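Local coordinates for Non-structural protein NS2 (Bluetongue virus, PDB 1UTY), which binds single-stranded RNA, the chain here being the RNA-binding domain of a longer viral phosphoprotein, at residues C35-G40 against L77-H82; K54-N59 against G71-S76; T106-N111 against A117-C122; N134-D137 against M141-L144. All coordinates share one frame; numbering follows the deposited sequence.

Interaction 1: residues C35-G40 against L77-H82; sequences CQIKIG and LMLTPH
Ile37 and Leu77 reach toward each other from two strands that are far apart in the order of the sheet, and they meet methyl to methyl: CD1 of Ile37 lies 4.0 Å from CD2 of Leu77. The same CD1 is the point of contact with Leu79, whose CD2 comes within 4.2 Å of it, so one isoleucine tip sits against two leucine branches that project from alternate positions of strand 73-79. The reach of Ile37 follows from its torsions. CG1 stands beside the backbone N (chi1 -53°) and the chain then runs on extended (chi2 171°), which carries CD1 out toward the leucines of strand 73-79, while CG2 stays back near its own backbone. Long branched aliphatic residues suit these places, because the nearest alpha carbons, those of Ile37 and Leu77, are 9.8 Å apart and only side chains can span the distance. No hydrogen bond passes between 35-40 and 77-82; the contact is purely apolar and buried. Alternation along the strand separates two environments: Leu77 and Leu79 face Ile37, whereas Met78 turns to the opposite side and packs on Trp94, Phe96 and Tyr131. Val84 of strand 84-87 touches both Ile37 and Leu79, and Val14 of strand 10-15 adds a further apolar neighbour to Ile37. Strand 34-39 itself is hydrogen-bonded to strands 10-15 and 44-48. Such facing layers of strands, joined by aliphatic side chains that meet at their tips and not by backbone bonds, are characteristic of the hydrophobic core of a beta sandwich, here made by a strongly curved sheet.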
loop_
_atom_site.group_PDB
_atom_site.type_symbol
_atom_site.label_atom_id
_atom_site.label_comp_id
_atom_site.label_asym_id
_atom_site.label_seq_id
_atom_site.Cartn_x
_atom_site.Cartn_y
_atom_site.Cartn_z
ATOM N N CYS A 35 19.875 -2.920 -9.218
ATOM C CA CYS A 35 19.736 -4.347 -9.421
ATOM C C CYS A 35 18.394 -4.649 -10.069
ATOM O O CYS A 35 17.336 -4.422 -9.456
ATOM C CB CYS A 35 19.895 -5.119 -8.116
ATOM S SG CYS A 35 20.085 -6.884 -8.405
ATOM N N GLN A 36 18.425 -5.144 -11.304
ATOM C CA GLN A 36 17.186 -5.539 -11.969
ATOM C C GLN A 36 16.645 -6.882 -11.457
ATOM O O GLN A 36 17.373 -7.898 -11.438
ATOM C CB GLN A 36 17.363 -5.599 -13.485
ATOM C CG GLN A 36 16.124 -6.080 -14.235
ATOM C CD GLN A 36 16.370 -6.264 -15.745
ATOM O OE1 GLN A 36 17.511 -6.420 -16.177
ATOM N NE2 GLN A 36 15.305 -6.265 -16.531
ATOM N N ILE A 37 15.367 -6.874 -11.052
ATOM C CA ILE A 37 14.611 -8.096 -10.799
ATOM C C ILE A 37 13.495 -8.238 -11.827
ATOM O O ILE A 37 12.597 -7.412 -11.898
ATOM C CB ILE A 37 14.029 -8.109 -9.367
ATOM C CG1 ILE A 37 15.154 -7.848 -8.359
ATOM C CG2 ILE A 37 13.310 -9.448 -9.087
ATOM C CD1 ILE A 37 14.663 -7.630 -6.954
ATOM N N LYS A 38 13.576 -9.291 -12.628
ATOM C CA LYS A 38 12.585 -9.570 -13.653
ATOM C C LYS A 38 11.737 -10.755 -13.221
ATOM O O LYS A 38 12.268 -11.827 -12.930
ATOM C CB LYS A 38 13.253 -9.865 -14.987
ATOM C CG LYS A 38 12.269 -10.092 -16.132
ATOM C CD LYS A 38 12.936 -9.859 -17.491
ATOM C CE LYS A 38 13.656 -11.106 -17.982
ATOM N NZ LYS A 38 14.406 -10.865 -19.274
ATOM N N ILE A 39 10.421 -10.546 -13.169
ATOM C CA ILE A 39 9.480 -11.607 -12.798
ATOM C C ILE A 39 8.640 -11.947 -14.012
ATOM O O ILE A 39 8.181 -11.047 -14.706
ATOM C CB ILE A 39 8.572 -11.157 -11.627
ATOM C CG1 ILE A 39 9.398 -10.847 -10.388
ATOM C CG2 ILE A 39 7.561 -12.245 -11.273
ATOM C CD1 ILE A 39 8.643 -10.004 -9.386
ATOM N N GLY A 40 8.469 -13.234 -14.295
ATOM C CA GLY A 40 7.639 -13.658 -15.411
ATOM C C GLY A 40 8.070 -14.970 -16.025
ATOM O O GLY A 40 8.691 -15.788 -15.370
ATOM N N LEU A 77 7.887 -8.054 -2.565
ATOM C CA LEU A 77 9.310 -8.354 -2.550
ATOM C C LEU A 77 9.866 -8.421 -1.134
ATOM O O LEU A 77 9.614 -7.534 -0.298
ATOM C CB LEU A 77 10.091 -7.320 -3.352
ATOM C CG LEU A 77 9.692 -7.060 -4.798
ATOM C CD1 LEU A 77 8.836 -5.770 -4.880
ATOM C CD2 LEU A 77 10.940 -6.960 -5.662
ATOM N N MET A 78 10.612 -9.488 -0.877
ATOM C CA MET A 78 11.436 -9.577 0.316
ATOM C C MET A 78 12.880 -9.278 -0.054
ATOM O O MET A 78 13.522 -10.053 -0.769
ATOM C CB MET A 78 11.333 -10.966 0.934
ATOM C CG MET A 78 9.966 -11.321 1.468
ATOM S SD MET A 78 9.374 -10.149 2.712
ATOM C CE MET A 78 7.927 -10.994 3.197
ATOM N N LEU A 79 13.388 -8.142 0.409
ATOM C CA LEU A 79 14.792 -7.800 0.163
ATOM C C LEU A 79 15.557 -7.922 1.451
ATOM O O LEU A 79 15.338 -7.129 2.379
ATOM C CB LEU A 79 14.933 -6.384 -0.417
ATOM C CG LEU A 79 14.031 -6.050 -1.611
ATOM C CD1 LEU A 79 14.247 -4.607 -2.053
ATOM C CD2 LEU A 79 14.232 -7.058 -2.803
ATOM N N THR A 80 16.429 -8.922 1.536
ATOM C CA THR A 80 17.230 -9.083 2.734
ATOM C C THR A 80 18.678 -8.779 2.420
ATOM O O THR A 80 19.005 -8.537 1.253
ATOM C CB THR A 80 17.073 -10.503 3.368
ATOM O OG1 THR A 80 17.741 -11.469 2.558
ATOM C CG2 THR A 80 15.604 -10.942 3.381
ATOM N N PRO A 81 19.543 -8.785 3.445
ATOM C CA PRO A 81 20.989 -8.682 3.223
ATOM C C PRO A 81 21.509 -9.914 2.498
ATOM O O PRO A 81 22.552 -9.847 1.854
ATOM C CB PRO A 81 21.580 -8.629 4.648
ATOM C CG PRO A 81 20.437 -8.359 5.569
ATOM C CD PRO A 81 19.210 -8.890 4.880
ATOM N N HIS A 82 20.790 -11.030 2.588
ATOM C CA HIS A 82 21.300 -12.284 2.027
ATOM C C HIS A 82 20.419 -12.911 0.947
ATOM O O HIS A 82 20.655 -14.036 0.557
ATOM C CB HIS A 82 21.531 -13.301 3.151
ATOM C CG HIS A 82 22.490 -12.830 4.202
ATOM N ND1 HIS A 82 23.799 -12.494 3.919
ATOM C CD2 HIS A 82 22.325 -12.624 5.531
ATOM C CE1 HIS A 82 24.401 -12.111 5.031
ATOM N NE2 HIS A 82 23.529 -12.180 6.024
#

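Interaction 2: residues K54-N59 against G71-S76; sequences KGYVLN and GQDIIS
In the buried core where the curved sheet faces itself, Tyr56 of strand 56-59 lays its ring over the end of Ile75 from strand 73-79. The contact is a CH-pi interaction: CD1 of Ile75 is 3.9 Å from the centroid of the Tyr56 ring and 17° off its normal. The methyl is displaced toward the phenol end, so its nearest ring atom is CZ, with CD1 of Ile75 and CZ of Tyr56 3.7 Å apart. Tyr56 reaches this position with CG beside its backbone N (chi1 -62°). The pairing crosses between strands that are not neighbours in the sheet, and it packs one layer of the sandwich-like fold against the other, with Ile68 touching both residues and Ile12 lying against Ile75. A tyrosine suits a place that is apolar along the ring and polar at its hydroxyl. There OH hydrogen-bonds Asp70, whose OD2 also takes a salt bridge from Lys120. Beyond the hydroxyl lies Asp73, whose CB approaches OH of Tyr56 to 4.2 Å; its side chain crosses that of Tyr56 at about a right angle, the carboxylate plane turned 71° from the ring.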
loop_
_atom_site.group_PDB
_atom_site.type_symbol
_atom_site.label_atom_id
_atom_site.label_comp_id
_atom_site.label_asym_id
_atom_site.label_seq_id
_atom_site.Cartn_x
_atom_site.Cartn_y
_atom_site.Cartn_z
ATOM N N LYS A 54 8.381 1.154 -18.912
ATOM C CA LYS A 54 7.353 0.425 -18.171
ATOM C C LYS A 54 7.903 -0.262 -16.906
ATOM O O LYS A 54 7.203 -1.021 -16.253
ATOM C CB LYS A 54 6.625 -0.572 -19.094
ATOM N N GLY A 55 9.157 0.022 -16.560
ATOM C CA GLY A 55 9.769 -0.522 -15.360
ATOM C C GLY A 55 9.476 0.237 -14.067
ATOM O O GLY A 55 9.055 1.413 -14.081
ATOM N N TYR A 56 9.714 -0.446 -12.953
ATOM C CA TYR A 56 9.542 0.117 -11.613
ATOM C C TYR A 56 10.911 0.414 -11.031
ATOM O O TYR A 56 11.780 -0.462 -11.026
ATOM C CB TYR A 56 8.813 -0.876 -10.683
ATOM C CG TYR A 56 7.421 -1.234 -11.143
ATOM C CD1 TYR A 56 7.215 -2.130 -12.197
ATOM C CD2 TYR A 56 6.309 -0.661 -10.543
ATOM C CE1 TYR A 56 5.922 -2.435 -12.640
ATOM C CE2 TYR A 56 5.029 -0.963 -10.969
ATOM C CZ TYR A 56 4.845 -1.849 -12.008
ATOM O OH TYR A 56 3.574 -2.143 -12.401
ATOM N N VAL A 57 11.113 1.637 -10.562
ATOM C CA VAL A 57 12.289 1.931 -9.767
ATOM C C VAL A 57 11.862 1.814 -8.313
ATOM O O VAL A 57 10.996 2.545 -7.836
ATOM C CB VAL A 57 12.884 3.328 -10.059
ATOM C CG1 VAL A 57 13.968 3.679 -9.057
ATOM C CG2 VAL A 57 13.430 3.394 -11.474
ATOM N N LEU A 58 12.451 0.849 -7.631
ATOM C CA LEU A 58 12.210 0.653 -6.229
ATOM C C LEU A 58 13.420 1.185 -5.468
ATOM O O LEU A 58 14.448 0.511 -5.331
ATOM C CB LEU A 58 11.964 -0.829 -5.947
ATOM C CG LEU A 58 11.644 -1.214 -4.497
ATOM C CD1 LEU A 58 10.500 -0.329 -3.933
ATOM C CD2 LEU A 58 11.324 -2.716 -4.407
ATOM N N ASN A 59 13.290 2.427 -5.021
ATOM C CA ASN A 59 14.280 3.097 -4.198
ATOM C C ASN A 59 14.023 2.646 -2.761
ATOM O O ASN A 59 12.956 2.937 -2.190
ATOM C CB ASN A 59 14.093 4.604 -4.373
ATOM C CG ASN A 59 15.100 5.458 -3.576
ATOM O OD1 ASN A 59 15.833 4.973 -2.735
ATOM N ND2 ASN A 59 15.088 6.757 -3.835
ATOM N N GLY A 71 -2.432 -0.408 -8.901
ATOM C CA GLY A 71 -3.778 -0.801 -9.275
ATOM C C GLY A 71 -3.983 -2.283 -9.077
ATOM O O GLY A 71 -3.907 -2.780 -7.944
ATOM N N GLN A 72 -4.214 -2.987 -10.181
ATOM C CA GLN A 72 -4.409 -4.435 -10.153
ATOM C C GLN A 72 -3.071 -5.179 -10.078
ATOM O O GLN A 72 -3.018 -6.309 -9.599
ATOM C CB GLN A 72 -5.215 -4.894 -11.380
ATOM N N ASP A 73 -1.998 -4.536 -10.547
ATOM C CA ASP A 73 -0.651 -5.099 -10.516
ATOM C C ASP A 73 -0.011 -4.870 -9.154
ATOM O O ASP A 73 0.253 -3.730 -8.759
ATOM C CB ASP A 73 0.225 -4.479 -11.606
ATOM C CG ASP A 73 -0.208 -4.869 -13.003
ATOM O OD1 ASP A 73 -0.924 -5.880 -13.173
ATOM O OD2 ASP A 73 0.125 -4.212 -14.009
ATOM N N ILE A 74 0.225 -5.966 -8.439
ATOM C CA ILE A 74 0.831 -5.930 -7.108
ATOM C C ILE A 74 2.085 -6.806 -7.108
ATOM O O ILE A 74 2.009 -8.009 -7.389
ATOM C CB ILE A 74 -0.187 -6.403 -6.038
ATOM C CG1 ILE A 74 -1.477 -5.572 -6.112
ATOM C CG2 ILE A 74 0.381 -6.253 -4.671
ATOM C CD1 ILE A 74 -2.718 -6.280 -5.639
ATOM N N ILE A 75 3.229 -6.198 -6.809
ATOM C CA ILE A 75 4.505 -6.916 -6.740
ATOM C C ILE A 75 5.033 -6.956 -5.303
ATOM O O ILE A 75 5.304 -5.912 -4.718
ATOM C CB ILE A 75 5.549 -6.275 -7.689
ATOM C CG1 ILE A 75 4.943 -6.033 -9.076
ATOM C CG2 ILE A 75 6.770 -7.178 -7.824
ATOM C CD1 ILE A 75 4.971 -4.593 -9.525
ATOM N N SER A 76 5.171 -8.154 -4.742
ATOM C CA SER A 76 5.610 -8.301 -3.353
ATOM C C SER A 76 7.050 -8.772 -3.305
ATOM O O SER A 76 7.391 -9.787 -3.911
ATOM C CB SER A 76 4.740 -9.302 -2.586
ATOM O OG SER A 76 3.378 -8.947 -2.651
#

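Interaction 3: residues T106-N111 against A117-C122; sequences TRVQYN and AEIKYC
Thr106 and Ala117 are joined by a reciprocal pair of backbone hydrogen bonds, Thr106 N to Ala117 O and Ala117 N to Thr106 O, both 2.9 Å, which makes them a hydrogen-bonded antiparallel pair. Both bonds are nearly straight; Thr106 N meets Ala117 O almost end-on to its carbonyl, whereas Ala117 N comes to Thr106 O from above the carbonyl plane. The side chain of Thr106 adds a weak third bond, from OG1 to the same Ala117 O at 3.3 Å. That carbonyl oxygen therefore receives two donors from a single residue. The hydroxyl is placed for this by a chi1 of 79°, which sets OG1 between the backbone N and the carbonyl carbon. Thr106 O has a further weak partner, Ser150 OG of the second subunit.

The side chains of Thr106 and Ile119 cross at about a right angle, and CG1 of Ile119 comes within 3.3 Å of OG1 of Thr106 and 3.7 Å of its CG2. Further along, CG2 of Val108 rests 3.7 Å from CB of Ala117 and 4.2 Å from CD1 of Ile119. The small alanine allows the valine to come close to the neighbouring strand, while Val108 and Ile119 pack beside it. Glu118 points away from strand 97-110 and its OE1 forms a salt bridge with Arg158 of the second subunit. The short strand segments meet at 96°. Close pairing at Thr106 and Ala117 combined with so steep an angle marks a strongly twisted and bent beta hairpin, formed by strands 97-110 and 113-123, whose Arg107 extends the sheet into the second subunit.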
loop_
_atom_site.group_PDB
_atom_site.type_symbol
_atom_site.label_atom_id
_atom_site.label_comp_id
_atom_site.label_asym_id
_atom_site.label_seq_id
_atom_site.Cartn_x
_atom_site.Cartn_y
_atom_site.Cartn_z
ATOM N N THR A 106 10.121 10.038 -18.719
ATOM C CA THR A 106 11.573 10.093 -18.799
ATOM C C THR A 106 12.064 9.809 -20.203
ATOM O O THR A 106 11.271 9.582 -21.120
ATOM C CB THR A 106 12.242 9.079 -17.826
ATOM O OG1 THR A 106 12.203 7.760 -18.391
ATOM C CG2 THR A 106 11.477 8.938 -16.539
ATOM N N ARG A 107 13.391 9.837 -20.341
ATOM C CA ARG A 107 14.100 9.219 -21.449
ATOM C C ARG A 107 15.138 8.255 -20.894
ATOM O O ARG A 107 15.853 8.582 -19.944
ATOM C CB ARG A 107 14.792 10.270 -22.300
ATOM C CG ARG A 107 13.987 10.723 -23.486
ATOM C CD ARG A 107 14.567 11.930 -24.162
ATOM N NE ARG A 107 15.617 11.570 -25.110
ATOM C CZ ARG A 107 15.399 11.083 -26.331
ATOM N NH1 ARG A 107 14.158 10.866 -26.757
ATOM N NH2 ARG A 107 16.426 10.806 -27.130
ATOM N N VAL A 108 15.211 7.068 -21.493
ATOM C CA VAL A 108 16.115 6.010 -21.047
ATOM C C VAL A 108 16.658 5.166 -22.205
ATOM O O VAL A 108 16.038 5.075 -23.280
ATOM C CB VAL A 108 15.446 5.048 -20.013
ATOM C CG1 VAL A 108 15.291 5.717 -18.648
ATOM C CG2 VAL A 108 14.114 4.513 -20.531
ATOM N N GLN A 109 17.818 4.557 -21.957
ATOM C CA GLN A 109 18.410 3.543 -22.828
ATOM C C GLN A 109 17.573 2.262 -22.832
ATOM O O GLN A 109 17.377 1.635 -21.779
ATOM C CB GLN A 109 19.831 3.204 -22.362
ATOM C CG GLN A 109 20.908 4.120 -22.911
ATOM C CD GLN A 109 22.185 3.381 -23.330
ATOM O OE1 GLN A 109 22.240 2.149 -23.324
ATOM N NE2 GLN A 109 23.206 4.137 -23.686
ATOM N N TYR A 110 17.072 1.903 -24.016
ATOM C CA TYR A 110 16.427 0.612 -24.267
ATOM C C TYR A 110 17.080 -0.043 -25.480
ATOM O O TYR A 110 17.119 0.551 -26.569
ATOM C CB TYR A 110 14.927 0.777 -24.509
ATOM C CG TYR A 110 14.122 -0.499 -24.342
ATOM C CD1 TYR A 110 14.393 -1.394 -23.295
ATOM C CD2 TYR A 110 13.082 -0.807 -25.223
ATOM C CE1 TYR A 110 13.653 -2.557 -23.137
ATOM C CE2 TYR A 110 12.331 -1.974 -25.067
ATOM C CZ TYR A 110 12.622 -2.843 -24.027
ATOM O OH TYR A 110 11.889 -4.001 -23.869
ATOM N N ASN A 111 17.587 -1.262 -25.284
ATOM C CA ASN A 111 18.410 -1.960 -26.282
ATOM C C ASN A 111 19.545 -1.074 -26.784
ATOM O O ASN A 111 19.769 -0.959 -27.987
ATOM C CB ASN A 111 17.564 -2.483 -27.459
ATOM C CG ASN A 111 16.266 -3.140 -27.009
ATOM O OD1 ASN A 111 16.250 -3.980 -26.091
ATOM N ND2 ASN A 111 15.163 -2.761 -27.658
ATOM N N ALA A 117 10.016 7.315 -22.357
ATOM C CA ALA A 117 9.468 6.173 -21.627
ATOM C C ALA A 117 8.790 6.519 -20.312
ATOM O O ALA A 117 9.146 7.481 -19.634
ATOM C CB ALA A 117 10.552 5.123 -21.393
ATOM N N GLU A 118 7.796 5.712 -19.965
ATOM C CA GLU A 118 7.179 5.792 -18.656
ATOM C C GLU A 118 7.932 4.874 -17.711
ATOM O O GLU A 118 8.159 3.707 -18.021
ATOM C CB GLU A 118 5.710 5.404 -18.724
ATOM C CG GLU A 118 4.864 6.086 -17.666
ATOM C CD GLU A 118 3.533 5.399 -17.426
ATOM O OE1 GLU A 118 2.702 5.368 -18.359
ATOM O OE2 GLU A 118 3.330 4.887 -16.304
ATOM N N ILE A 119 8.358 5.429 -16.584
ATOM C CA ILE A 119 8.936 4.659 -15.497
ATOM C C ILE A 119 8.073 4.870 -14.268
ATOM O O ILE A 119 7.556 5.952 -14.046
ATOM C CB ILE A 119 10.381 5.097 -15.206
ATOM C CG1 ILE A 119 11.192 5.222 -16.500
ATOM C CG2 ILE A 119 11.063 4.121 -14.251
ATOM C CD1 ILE A 119 11.778 3.934 -17.036
ATOM N N LYS A 120 7.920 3.835 -13.459
ATOM C CA LYS A 120 7.118 3.961 -12.259
ATOM C C LYS A 120 8.050 4.091 -11.072
ATOM O O LYS A 120 8.806 3.160 -10.772
ATOM C CB LYS A 120 6.144 2.781 -12.130
ATOM C CG LYS A 120 5.581 2.356 -13.475
ATOM C CD LYS A 120 4.132 1.964 -13.433
ATOM C CE LYS A 120 3.862 0.946 -14.540
ATOM N NZ LYS A 120 2.406 0.840 -14.831
ATOM N N TYR A 121 8.032 5.269 -10.441
ATOM C CA TYR A 121 8.882 5.541 -9.283
ATOM C C TYR A 121 8.225 5.133 -7.962
ATOM O O TYR A 121 7.094 5.540 -7.664
ATOM C CB TYR A 121 9.313 7.013 -9.223
ATOM C CG TYR A 121 10.283 7.274 -8.089
ATOM C CD1 TYR A 121 11.581 6.737 -8.112
ATOM C CD2 TYR A 121 9.897 7.999 -6.973
ATOM C CE1 TYR A 121 12.465 6.947 -7.059
ATOM C CE2 TYR A 121 10.775 8.216 -5.917
ATOM C CZ TYR A 121 12.054 7.693 -5.966
ATOM O OH TYR A 121 12.918 7.909 -4.910
ATOM N N CYS A 122 8.956 4.356 -7.169
ATOM C CA CYS A 122 8.439 3.774 -5.932
ATOM C C CYS A 122 9.470 3.956 -4.833
ATOM O O CYS A 122 10.611 3.489 -4.959
ATOM C CB CYS A 122 8.156 2.283 -6.109
ATOM S SG CYS A 122 7.232 1.860 -7.587
#

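Interaction 4: residues N134-D137 against M141-L144; sequences NDFD and MPDL
Asp137, next to the Phe136 that packs on Met141 and Pro142, is held at two polar points: OE1 of Glu140 accepts a hydrogen bond from its backbone N, and Arg133 NH2 forms a salt bridge with its OD1. Arg133 also pairs through NE with OD1 of Asp135, so one guanidinium joins the two acids that flank the phenylalanine. These bonds lie in an irregular loop that bends through roughly a right angle, part of the long connection between strands 113-123 and 148-149. It lies at the surface, where its charged residues can meet solvent and its apolar ones find cover in each other.

Phe136 makes the apolar part of the bend. Its CB lies 3.4 Å from CG of Met141, and the two side chains pass at a slant; the alpha carbons of this pair are only 5.6 Å apart, so contact is made near the roots of the chains. CG of Met141 also comes within 3.6 Å of the carbonyl O of Asp137. With chi1 at -74°, CG of Met141 stands beside its own backbone N and against Phe136; the unbranched methylene there fits closely beside CB. Proline offers a compact, rigid ring to an aromatic face. Nearby, the loop meets the second subunit: Asn134 hydrogen-bonds Val101 O and Thr102 OG1 of that chain, Phe136 touches its Thr102, and Pro142 packs on its Tyr121. The ring of Phe136 receives Pro142 in a CH-pi contact over one face, with CD of Pro142 4.1 Å from the ring centroid, 16° off the normal, and 3.9 Å from CE2 of Phe136.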
loop_
_atom_site.group_PDB
_atom_site.type_symbol
_atom_site.label_atom_id
_atom_site.label_comp_id
_atom_site.label_asym_id
_atom_site.label_seq_id
_atom_site.Cartn_x
_atom_site.Cartn_y
_atom_site.Cartn_z
ATOM N N ASN A 134 1.716 -11.835 8.909
ATOM C CA ASN A 134 0.638 -10.856 8.911
ATOM C C ASN A 134 -0.474 -11.261 9.862
ATOM O O ASN A 134 -1.589 -11.558 9.444
ATOM C CB ASN A 134 0.092 -10.575 7.517
ATOM C CG ASN A 134 -0.842 -9.367 7.508
ATOM O OD1 ASN A 134 -0.684 -8.436 8.313
ATOM N ND2 ASN A 134 -1.831 -9.389 6.626
ATOM N N ASP A 135 -0.147 -11.290 11.148
ATOM C CA ASP A 135 -1.132 -11.563 12.192
ATOM C C ASP A 135 -0.634 -11.022 13.520
ATOM O O ASP A 135 0.511 -10.585 13.620
ATOM C CB ASP A 135 -1.463 -13.066 12.268
ATOM C CG ASP A 135 -0.443 -13.859 13.056
ATOM O OD1 ASP A 135 0.748 -13.464 13.070
ATOM O OD2 ASP A 135 -0.754 -14.898 13.698
ATOM N N PHE A 136 -1.487 -11.052 14.531
ATOM C CA PHE A 136 -1.112 -10.562 15.845
ATOM C C PHE A 136 -0.991 -11.680 16.856
ATOM O O PHE A 136 -1.885 -12.517 16.963
ATOM C CB PHE A 136 -2.157 -9.584 16.375
ATOM C CG PHE A 136 -2.320 -8.348 15.549
ATOM C CD1 PHE A 136 -1.262 -7.451 15.387
ATOM C CD2 PHE A 136 -3.545 -8.062 14.952
ATOM C CE1 PHE A 136 -1.421 -6.298 14.621
ATOM C CE2 PHE A 136 -3.717 -6.920 14.208
ATOM C CZ PHE A 136 -2.657 -6.036 14.028
ATOM N N ASP A 137 0.100 -11.670 17.617
ATOM C CA ASP A 137 0.107 -12.338 18.918
ATOM C C ASP A 137 -0.891 -11.599 19.802
ATOM O O ASP A 137 -1.160 -10.415 19.595
ATOM C CB ASP A 137 1.489 -12.290 19.577
ATOM C CG ASP A 137 2.539 -13.041 18.791
ATOM O OD1 ASP A 137 2.224 -13.588 17.701
ATOM O OD2 ASP A 137 3.723 -13.130 19.194
ATOM N N MET A 141 -2.245 -7.276 19.866
ATOM C CA MET A 141 -3.531 -6.876 19.320
ATOM C C MET A 141 -3.916 -5.493 19.820
ATOM O O MET A 141 -3.702 -5.167 20.995
ATOM C CB MET A 141 -4.609 -7.893 19.659
ATOM C CG MET A 141 -4.498 -9.157 18.845
ATOM S SD MET A 141 -5.707 -10.417 19.282
ATOM C CE MET A 141 -5.407 -10.634 20.939
ATOM N N PRO A 142 -4.461 -4.675 18.918
ATOM C CA PRO A 142 -5.002 -3.363 19.294
ATOM C C PRO A 142 -6.190 -3.515 20.223
ATOM O O PRO A 142 -6.932 -4.494 20.111
ATOM C CB PRO A 142 -5.441 -2.765 17.950
ATOM C CG PRO A 142 -5.631 -3.941 17.048
ATOM C CD PRO A 142 -4.588 -4.934 17.469
ATOM N N ASP A 143 -6.334 -2.578 21.157
ATOM C CA ASP A 143 -7.533 -2.486 21.965
ATOM C C ASP A 143 -8.560 -1.690 21.180
ATOM O O ASP A 143 -8.417 -0.475 21.015
ATOM C CB ASP A 143 -7.260 -1.816 23.319
ATOM C CG ASP A 143 -6.298 -2.613 24.173
ATOM O OD1 ASP A 143 -6.748 -3.556 24.866
ATOM O OD2 ASP A 143 -5.069 -2.375 24.206
ATOM N N LEU A 144 -9.584 -2.379 20.687
ATOM C CA LEU A 144 -10.611 -1.731 19.874
ATOM C C LEU A 144 -11.982 -1.774 20.545
ATOM O O LEU A 144 -12.429 -2.840 20.973
ATOM C CB LEU A 144 -10.655 -2.342 18.465
ATOM C CG LEU A 144 -9.342 -2.390 17.666
ATOM C CD1 LEU A 144 -9.532 -3.099 16.334
ATOM C CD2 LEU A 144 -8.758 -0.997 17.443
#

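How the interactions relate
Interactions 1, 2 and 3 belong to one curved mixed sheet, whereas interaction 4 lies in the arm beyond it. Interactions 1 and 2 share strand 73-79, and their centres are about 12 Å apart; Ile39 CD1 and Ile75 CG2, 3.7 Å apart, make their cores continuous. Along the chain interaction 2 falls between the two segments of interaction 1, and interactions 3 and 4 follow in turn. Strands 56-59 and 113-123 are sheet neighbours, linking interactions 2 and 3, where Asn59 ND2 probably hydrogen-bonds Tyr121 OH. The centres of interactions 3 and 4 are about 40 Å apart, yet both touch the second subunit, so the dimer contacts are widely spread.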